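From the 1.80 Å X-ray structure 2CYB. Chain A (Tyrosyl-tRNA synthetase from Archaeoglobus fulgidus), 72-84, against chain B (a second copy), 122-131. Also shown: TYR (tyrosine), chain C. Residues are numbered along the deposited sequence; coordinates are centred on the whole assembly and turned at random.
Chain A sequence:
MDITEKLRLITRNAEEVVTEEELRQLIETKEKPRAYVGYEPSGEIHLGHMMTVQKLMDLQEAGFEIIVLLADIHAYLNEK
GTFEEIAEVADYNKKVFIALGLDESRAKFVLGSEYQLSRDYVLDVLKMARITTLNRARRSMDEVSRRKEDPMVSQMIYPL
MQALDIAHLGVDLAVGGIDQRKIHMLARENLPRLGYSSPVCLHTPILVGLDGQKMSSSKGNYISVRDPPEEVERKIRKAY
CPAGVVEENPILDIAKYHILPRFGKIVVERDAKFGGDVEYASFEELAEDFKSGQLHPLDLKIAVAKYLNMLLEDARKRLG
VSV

Chain A (72-84) DIHAYLNEKGTFE
Chain B 122-131: VLDVLKMARI

Two helices from two copies of tyrosyl-tRNA synthetase meet here without one direct hydrogen bond between the stretches. Chain A runs as helix through residues 72-77, leaves helical geometry at Asn A78, passes through a turn and starts a new helix at Phe A83, with Thr A82 as its N-cap. Chain B is already helical when it enters the stretch at Val B122, its helix having begun earlier. The axes of helix 72-77 and the chain B helix run at 33° in the same N-to-C sense and come no nearer than 10.4 Å, a spacing filled by side chains. Register is set where the first helix ends: the CA atoms of Leu A77 and Arg B130 lie 5.8 Å apart. Together the stretches bury 487 Å².

Arg B130 gives the most, 108 Å². Its CA-to-CB bond points toward chain A, and chi angles of t, p, t and 72° carry the chain past the end of the helix, with CD 3.4 Å from Tyr A76 O. Glu A79, in a left-handed conformation (phi/psi 55/45), lies against the guanidinium: its CB is over one face, 3.5 Å from Arg B130 NH2. Rotamers m, t and chi3 78° bring Glu A79 OE1 to 3.6 Å from Arg B130 NH1, a long salt bridge with the oxygen well out of the guanidinium plane, so it is a matter of charge rather than a directed N-H. The directed bond goes to water 1, which accepts from Arg B130 NE at 2.8 Å and donates to Tyr A76 O at 2.7 Å and Gly A81 O at 2.8 Å. One water thus ties the arginine to both the helix end and the turn. At phi/psi 125/-170, Gly A81 suits its place because a CB would jam against the preceding carbonyl.

Tyr A76 covers 71 Å². Its CA-to-CB bond points sideways to chain B, and chi1 t with chi2 81° brings the ring end nearer. Leu B126 O and Lys B127 CA lie at the ring edge, with Tyr A76 CE2 3.8 Å from Leu B126 O. Arg B130 CB approaches obliquely, 3.7 Å from Tyr A76 CE2. The hydroxyl bonds water 2, Tyr A76 OH to its oxygen being 2.6 Å; that water donates to Lys B127 O at 3.0 Å. A long aromatic with a polar tip can therefore pack along the helix and still reach a water at its far end.

Leu B126 (68 Å²; m, t) is the centre of one apolar cluster. Its CA-to-CB bond points toward chain A, and it spreads its methyls between two residues one helical turn apart: CD1 is 3.5 Å from Ile A73 CG2 (m, m), and CD2 is 3.9 Å from Leu A77 CD2 (m, t). All three are buried, as fits branched aliphatics.

Phe A83 (m, chi2 115°) extends the contact from the second helix. Its CZ is 3.8 Å from Leu B123 CD2, and its CE1 3.1 Å from Lys B127 NZ, which approaches the ring obliquely at the end of an m, t, t, p chain.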

ATOM      1  N   ASP A  72       4.310  -5.983  14.827  1.00 22.59           N
ATOM      2  CA  ASP A  72       4.488  -4.569  15.115  1.00 24.67           C
ATOM      3  C   ASP A  72       4.210  -3.637  13.942  1.00 25.58           C
ATOM      4  O   ASP A  72       3.649  -2.567  14.132  1.00 30.85           O
ATOM      5  CB  ASP A  72       5.899  -4.296  15.673  1.00 28.95           C
ATOM      6  CG  ASP A  72       7.009  -4.862  14.799  1.00 32.61           C
ATOM      7  OD1 ASP A  72       8.178  -4.489  15.035  1.00 40.16           O
ATOM      8  OD2 ASP A  72       6.736  -5.683  13.896  1.00 30.86           O
ATOM      9  N   ILE A  73       4.607  -4.031  12.737  1.00 28.23           N
ATOM     10  CA  ILE A  73       4.347  -3.191  11.572  1.00 27.21           C
ATOM     11  C   ILE A  73       2.834  -3.131  11.329  1.00 24.90           C
ATOM     12  O   ILE A  73       2.297  -2.073  11.019  1.00 24.84           O
ATOM     13  CB  ILE A  73       5.035  -3.741  10.317  1.00 23.05           C
ATOM     14  CG1 ILE A  73       6.549  -3.827  10.551  1.00 36.16           C
ATOM     15  CG2 ILE A  73       4.726  -2.849   9.121  1.00 29.15           C
ATOM     16  CD1 ILE A  73       7.187  -2.523  10.932  1.00 38.10           C
ATOM     17  N   HIS A  74       2.150  -4.263  11.478  1.00 26.83           N
ATOM     18  CA  HIS A  74       0.698  -4.273  11.294  1.00 28.54           C
ATOM     19  C   HIS A  74       0.018  -3.321  12.277  1.00 26.21           C
ATOM     20  O   HIS A  74      -0.905  -2.582  11.908  1.00 25.39           O
ATOM     21  CB  HIS A  74       0.130  -5.684  11.465  1.00 24.96           C
ATOM     22  CG  HIS A  74       0.293  -6.541  10.252  1.00 25.16           C
ATOM     23  ND1 HIS A  74       1.473  -7.187   9.951  1.00 27.88           N
ATOM     24  CD2 HIS A  74      -0.560  -6.817   9.236  1.00 25.75           C
ATOM     25  CE1 HIS A  74       1.339  -7.826   8.801  1.00 29.64           C
ATOM     26  NE2 HIS A  74       0.117  -7.617   8.347  1.00 25.66           N
ATOM     27  N   ALA A  75       0.479  -3.343  13.524  1.00 24.56           N
ATOM     28  CA  ALA A  75      -0.061  -2.472  14.561  1.00 27.43           C
ATOM     29  C   ALA A  75       0.135  -1.016  14.134  1.00 27.11           C
ATOM     30  O   ALA A  75      -0.739  -0.168  14.328  1.00 28.10           O
ATOM     31  CB  ALA A  75       0.651  -2.738  15.890  1.00 28.77           C
ATOM     32  N   TYR A  76       1.285  -0.732  13.537  1.00 26.54           N
ATOM     33  CA  TYR A  76       1.563   0.621  13.088  1.00 26.71           C
ATOM     34  C   TYR A  76       0.602   1.016  11.970  1.00 24.81           C
ATOM     35  O   TYR A  76       0.030   2.104  11.981  1.00 24.74           O
ATOM     36  CB  TYR A  76       2.989   0.730  12.563  1.00 26.02           C
ATOM     37  CG  TYR A  76       3.323   2.117  12.077  1.00 27.50           C
ATOM     38  CD1 TYR A  76       3.675   3.122  12.976  1.00 27.60           C
ATOM     39  CD2 TYR A  76       3.268   2.431  10.725  1.00 25.83           C
ATOM     40  CE1 TYR A  76       3.969   4.408  12.533  1.00 30.58           C
ATOM     41  CE2 TYR A  76       3.556   3.709  10.267  1.00 26.26           C
ATOM     42  CZ  TYR A  76       3.909   4.693  11.180  1.00 31.66           C
ATOM     43  OH  TYR A  76       4.220   5.954  10.741  1.00 33.02           O
ATOM     44  N   LEU A  77       0.446   0.128  10.996  1.00 22.53           N
ATOM     45  CA  LEU A  77      -0.432   0.383   9.856  1.00 25.69           C
ATOM     46  C   LEU A  77      -1.882   0.560  10.274  1.00 25.84           C
ATOM     47  O   LEU A  77      -2.658   1.241   9.595  1.00 26.94           O
ATOM     48  CB  LEU A  77      -0.370  -0.782   8.880  1.00 25.43           C
ATOM     49  CG  LEU A  77       0.953  -1.102   8.198  1.00 23.76           C
ATOM     50  CD1 LEU A  77       0.753  -2.361   7.352  1.00 24.54           C
ATOM     51  CD2 LEU A  77       1.397   0.085   7.339  1.00 24.37           C
ATOM     52  N   ASN A  78      -2.246  -0.082  11.376  1.00 23.12           N
ATOM     53  CA  ASN A  78      -3.622  -0.031  11.872  1.00 27.30           C
ATOM     54  C   ASN A  78      -3.793   1.037  12.952  1.00 23.67           C
ATOM     55  O   ASN A  78      -4.660   0.928  13.823  1.00 30.31           O
ATOM     56  CB  ASN A  78      -4.032  -1.415  12.404  1.00 28.31           C
ATOM     57  CG  ASN A  78      -5.536  -1.679  12.282  1.00 30.34           C
ATOM     58  OD1 ASN A  78      -6.034  -2.718  12.728  1.00 35.70           O
ATOM     59  ND2 ASN A  78      -6.257  -0.745  11.677  1.00 27.87           N
ATOM     60  N   GLU A  79      -2.935   2.053  12.890  1.00 26.46           N
ATOM     61  CA  GLU A  79      -2.974   3.206  13.793  1.00 29.94           C
ATOM     62  C   GLU A  79      -2.930   2.917  15.299  1.00 34.81           C
ATOM     63  O   GLU A  79      -3.678   3.525  16.077  1.00 33.84           O
ATOM     64  CB  GLU A  79      -4.220   4.036  13.473  1.00 34.82           C
ATOM     65  CG  GLU A  79      -4.523   4.141  11.980  1.00 32.35           C
ATOM     66  CD  GLU A  79      -5.772   4.960  11.689  1.00 43.15           C
ATOM     67  OE1 GLU A  79      -5.698   6.207  11.737  1.00 46.36           O
ATOM     68  OE2 GLU A  79      -6.833   4.355  11.424  1.00 43.96           O
ATOM     69  N   LYS A  80      -2.046   2.017  15.715  1.00 29.78           N
ATOM     70  CA  LYS A  80      -1.939   1.678  17.132  1.00 30.10           C
ATOM     71  C   LYS A  80      -0.827   2.431  17.858  1.00 41.44           C
ATOM     72  O   LYS A  80      -0.452   2.068  18.977  1.00 46.35           O
ATOM     73  CB  LYS A  80      -1.736   0.171  17.301  1.00 29.51           C
ATOM     74  CG  LYS A  80      -2.865  -0.672  16.737  1.00 37.09           C
ATOM     75  CD  LYS A  80      -4.184  -0.332  17.411  1.00 44.55           C
ATOM     76  CE  LYS A  80      -5.288  -1.316  17.030  1.00 56.97           C
ATOM     77  NZ  LYS A  80      -5.649  -1.258  15.588  1.00 54.37           N
ATOM     78  N   GLY A  81      -0.295   3.472  17.224  1.00 35.76           N
ATOM     79  CA  GLY A  81       0.750   4.253  17.859  1.00 40.97           C
ATOM     80  C   GLY A  81       2.035   4.407  17.073  1.00 35.44           C
ATOM     81  O   GLY A  81       2.118   4.073  15.890  1.00 30.18           O
ATOM     82  N   THR A  82       3.047   4.938  17.742  1.00 36.83           N
ATOM     83  CA  THR A  82       4.341   5.135  17.115  1.00 36.05           C
ATOM     84  C   THR A  82       5.114   3.831  17.160  1.00 36.95           C
ATOM     85  O   THR A  82       4.777   2.914  17.919  1.00 34.04           O
ATOM     86  CB  THR A  82       5.152   6.202  17.855  1.00 39.86           C
ATOM     87  OG1 THR A  82       5.469   5.724  19.166  1.00 39.29           O
ATOM     88  CG2 THR A  82       4.346   7.492  17.967  1.00 41.57           C
ATOM     89  N   PHE A  83       6.153   3.743  16.339  1.00 33.27           N
ATOM     90  CA  PHE A  83       6.971   2.555  16.319  1.00 36.01           C
ATOM     91  C   PHE A  83       7.568   2.304  17.701  1.00 40.73           C
ATOM     92  O   PHE A  83       7.665   1.157  18.136  1.00 41.74           O
ATOM     93  CB  PHE A  83       8.069   2.689  15.264  1.00 34.08           C
ATOM     94  CG  PHE A  83       7.582   2.452  13.867  1.00 34.67           C
ATOM     95  CD1 PHE A  83       7.595   3.474  12.925  1.00 37.97           C
ATOM     96  CD2 PHE A  83       7.090   1.206  13.497  1.00 38.83           C
ATOM     97  CE1 PHE A  83       7.121   3.254  11.629  1.00 38.94           C
ATOM     98  CE2 PHE A  83       6.615   0.976  12.205  1.00 37.31           C
ATOM     99  CZ  PHE A  83       6.631   2.002  11.274  1.00 33.98           C
ATOM    100  N   GLU A  84       7.943   3.376  18.399  1.00 41.96           N
ATOM    101  CA  GLU A  84       8.515   3.240  19.739  1.00 44.98           C
ATOM    102  C   GLU A  84       7.517   2.644  20.725  1.00 42.73           C
ATOM    103  O   GLU A  84       7.837   1.705  21.461  1.00 41.88           O
ATOM    104  CB  GLU A  84       8.986   4.594  20.273  1.00 46.71           C
ATOM    105  CG  GLU A  84      10.333   5.044  19.741  1.00 63.25           C
ATOM    106  CD  GLU A  84      10.964   6.129  20.601  1.00 67.39           C
ATOM    107  OE1 GLU A  84      12.052   6.622  20.234  1.00 60.08           O
ATOM    108  OE2 GLU A  84      10.372   6.484  21.647  1.00 63.57           O
TER
ATOM    109  N   VAL B 122      11.273   1.912   1.955  1.00 21.24           N
ATOM    110  CA  VAL B 122      10.090   1.117   2.270  1.00 28.37           C
ATOM    111  C   VAL B 122       9.455   1.559   3.589  1.00 28.21           C
ATOM    112  O   VAL B 122       8.230   1.600   3.710  1.00 25.16           O
ATOM    113  CB  VAL B 122      10.430  -0.389   2.309  1.00 27.71           C
ATOM    114  CG1 VAL B 122       9.277  -1.165   2.927  1.00 40.42           C
ATOM    115  CG2 VAL B 122      10.694  -0.897   0.863  1.00 26.31           C
ATOM    116  N   LEU B 123      10.273   1.901   4.578  1.00 25.25           N
ATOM    117  CA  LEU B 123       9.724   2.372   5.848  1.00 28.65           C
ATOM    118  C   LEU B 123       8.953   3.680   5.621  1.00 27.86           C
ATOM    119  O   LEU B 123       7.887   3.891   6.212  1.00 24.93           O
ATOM    120  CB  LEU B 123      10.838   2.612   6.873  1.00 33.16           C
ATOM    121  CG  LEU B 123      10.862   1.691   8.093  1.00 48.87           C
ATOM    122  CD1 LEU B 123      11.954   2.158   9.046  1.00 45.75           C
ATOM    123  CD2 LEU B 123       9.511   1.705   8.791  1.00 40.54           C
ATOM    124  N   ASP B 124       9.487   4.560   4.773  1.00 21.25           N
ATOM    125  CA  ASP B 124       8.813   5.824   4.489  1.00 20.43           C
ATOM    126  C   ASP B 124       7.495   5.562   3.763  1.00 20.54           C
ATOM    127  O   ASP B 124       6.528   6.288   3.968  1.00 23.07           O
ATOM    128  CB  ASP B 124       9.692   6.758   3.642  1.00 22.19           C
ATOM    129  CG  ASP B 124      10.633   7.593   4.486  1.00 28.80           C
ATOM    130  OD1 ASP B 124      11.511   8.268   3.912  1.00 28.03           O
ATOM    131  OD2 ASP B 124      10.487   7.579   5.730  1.00 30.14           O
ATOM    132  N   VAL B 125       7.462   4.535   2.919  1.00 21.32           N
ATOM    133  CA  VAL B 125       6.219   4.216   2.214  1.00 26.32           C
ATOM    134  C   VAL B 125       5.143   3.847   3.250  1.00 22.23           C
ATOM    135  O   VAL B 125       3.983   4.270   3.134  1.00 23.01           O
ATOM    136  CB  VAL B 125       6.419   3.047   1.210  1.00 23.31           C
ATOM    137  CG1 VAL B 125       5.075   2.579   0.679  1.00 24.13           C
ATOM    138  CG2 VAL B 125       7.300   3.498   0.039  1.00 28.54           C
ATOM    139  N   LEU B 126       5.525   3.072   4.266  1.00 22.75           N
ATOM    140  CA  LEU B 126       4.588   2.669   5.315  1.00 27.86           C
ATOM    141  C   LEU B 126       4.132   3.886   6.122  1.00 24.07           C
ATOM    142  O   LEU B 126       2.967   3.995   6.508  1.00 27.34           O
ATOM    143  CB  LEU B 126       5.229   1.621   6.249  1.00 26.36           C
ATOM    144  CG  LEU B 126       5.598   0.275   5.601  1.00 27.00           C
ATOM    145  CD1 LEU B 126       6.020  -0.688   6.688  1.00 35.94           C
ATOM    146  CD2 LEU B 126       4.411  -0.295   4.816  1.00 32.33           C
ATOM    147  N   LYS B 127       5.053   4.806   6.379  1.00 22.09           N
ATOM    148  CA  LYS B 127       4.713   6.016   7.114  1.00 22.66           C
ATOM    149  C   LYS B 127       3.773   6.888   6.276  1.00 23.19           C
ATOM    150  O   LYS B 127       2.808   7.459   6.796  1.00 23.31           O
ATOM    151  CB  LYS B 127       5.973   6.805   7.459  1.00 25.49           C
ATOM    152  CG  LYS B 127       6.890   6.124   8.473  1.00 28.28           C
ATOM    153  CD  LYS B 127       8.152   6.961   8.698  1.00 36.86           C
ATOM    154  CE  LYS B 127       8.864   6.550   9.975  1.00 39.56           C
ATOM    155  NZ  LYS B 127       9.106   5.089  10.020  1.00 53.59           N
ATOM    156  N   MET B 128       4.055   6.990   4.980  1.00 21.40           N
ATOM    157  CA  MET B 128       3.223   7.793   4.089  1.00 23.63           C
ATOM    158  C   MET B 128       1.835   7.159   3.983  1.00 20.62           C
ATOM    159  O   MET B 128       0.816   7.862   3.948  1.00 25.18           O
ATOM    160  CB  MET B 128       3.879   7.876   2.703  1.00 23.08           C
ATOM    161  CG  MET B 128       3.195   8.807   1.727  1.00 33.73           C
ATOM    162  SD  MET B 128       3.242  10.530   2.281  1.00 34.45           S
ATOM    163  CE  MET B 128       4.911  10.949   1.976  1.00 40.27           C
ATOM    164  N   ALA B 129       1.791   5.827   3.941  1.00 18.87           N
ATOM    165  CA  ALA B 129       0.511   5.117   3.836  1.00 19.56           C
ATOM    166  C   ALA B 129      -0.334   5.346   5.079  1.00 21.73           C
ATOM    167  O   ALA B 129      -1.563   5.427   5.014  1.00 22.77           O
ATOM    168  CB  ALA B 129       0.745   3.620   3.637  1.00 19.39           C
ATOM    169  N   ARG B 130       0.347   5.465   6.212  1.00 18.75           N
ATOM    170  CA  ARG B 130      -0.304   5.678   7.502  1.00 26.65           C
ATOM    171  C   ARG B 130      -0.991   7.036   7.636  1.00 21.82           C
ATOM    172  O   ARG B 130      -1.984   7.162   8.360  1.00 27.75           O
ATOM    173  CB  ARG B 130       0.735   5.527   8.622  1.00 22.01           C
ATOM    174  CG  ARG B 130       0.279   6.013   9.993  1.00 29.23           C
ATOM    175  CD  ARG B 130      -0.776   5.117  10.586  1.00 36.20           C
ATOM    176  NE  ARG B 130      -1.193   5.572  11.914  1.00 39.44           N
ATOM    177  CZ  ARG B 130      -1.930   6.656  12.145  1.00 48.16           C
ATOM    178  NH1 ARG B 130      -2.344   7.418  11.139  1.00 41.93           N
ATOM    179  NH2 ARG B 130      -2.265   6.972  13.391  1.00 42.90           N
ATOM    180  N   ILE B 131      -0.463   8.050   6.960  1.00 22.46           N
ATOM    181  CA  ILE B 131      -1.053   9.381   7.051  1.00 27.52           C
ATOM    182  C   ILE B 131      -1.794   9.828   5.796  1.00 30.53           C
ATOM    183  O   ILE B 131      -2.249  10.969   5.713  1.00 29.91           O
ATOM    184  CB  ILE B 131       0.012  10.450   7.383  1.00 25.01           C
ATOM    185  CG1 ILE B 131       1.027  10.556   6.246  1.00 22.49           C
ATOM    186  CG2 ILE B 131       0.702  10.100   8.695  1.00 25.91           C
ATOM    187  CD1 ILE B 131       1.945  11.776   6.384  1.00 26.45           C
TER
HETATM  188  N   TYR C 401      -5.047  -9.298  11.689  1.00 23.64           N
HETATM  189  CA  TYR C 401      -4.800  -9.867  13.037  1.00 24.29           C
HETATM  190  C   TYR C 401      -5.770  -9.288  14.064  1.00 28.77           C
HETATM  191  O   TYR C 401      -5.673  -9.680  15.238  1.00 29.21           O
HETATM  192  CB  TYR C 401      -3.349  -9.593  13.446  1.00 27.15           C
HETATM  193  CG  TYR C 401      -2.372 -10.264  12.511  1.00 24.91           C
HETATM  194  CD1 TYR C 401      -1.394  -9.533  11.836  1.00 25.85           C
HETATM  195  CD2 TYR C 401      -2.434 -11.647  12.301  1.00 22.90           C
HETATM  196  CE1 TYR C 401      -0.490 -10.171  10.968  1.00 23.28           C
HETATM  197  CE2 TYR C 401      -1.552 -12.287  11.448  1.00 26.77           C
HETATM  198  CZ  TYR C 401      -0.580 -11.548  10.785  1.00 28.99           C
HETATM  199  OH  TYR C 401       0.302 -12.200   9.960  1.00 25.54           O
HETATM  200  OXT TYR C 401      -6.624  -8.464  13.676  1.00 29.79           O
HETATM  201  O   HOH W   1       0.235   4.068  13.824  1.00 35.85           O
HETATM  202  O   HOH W   2       3.410   8.130   9.607  1.00 46.71           O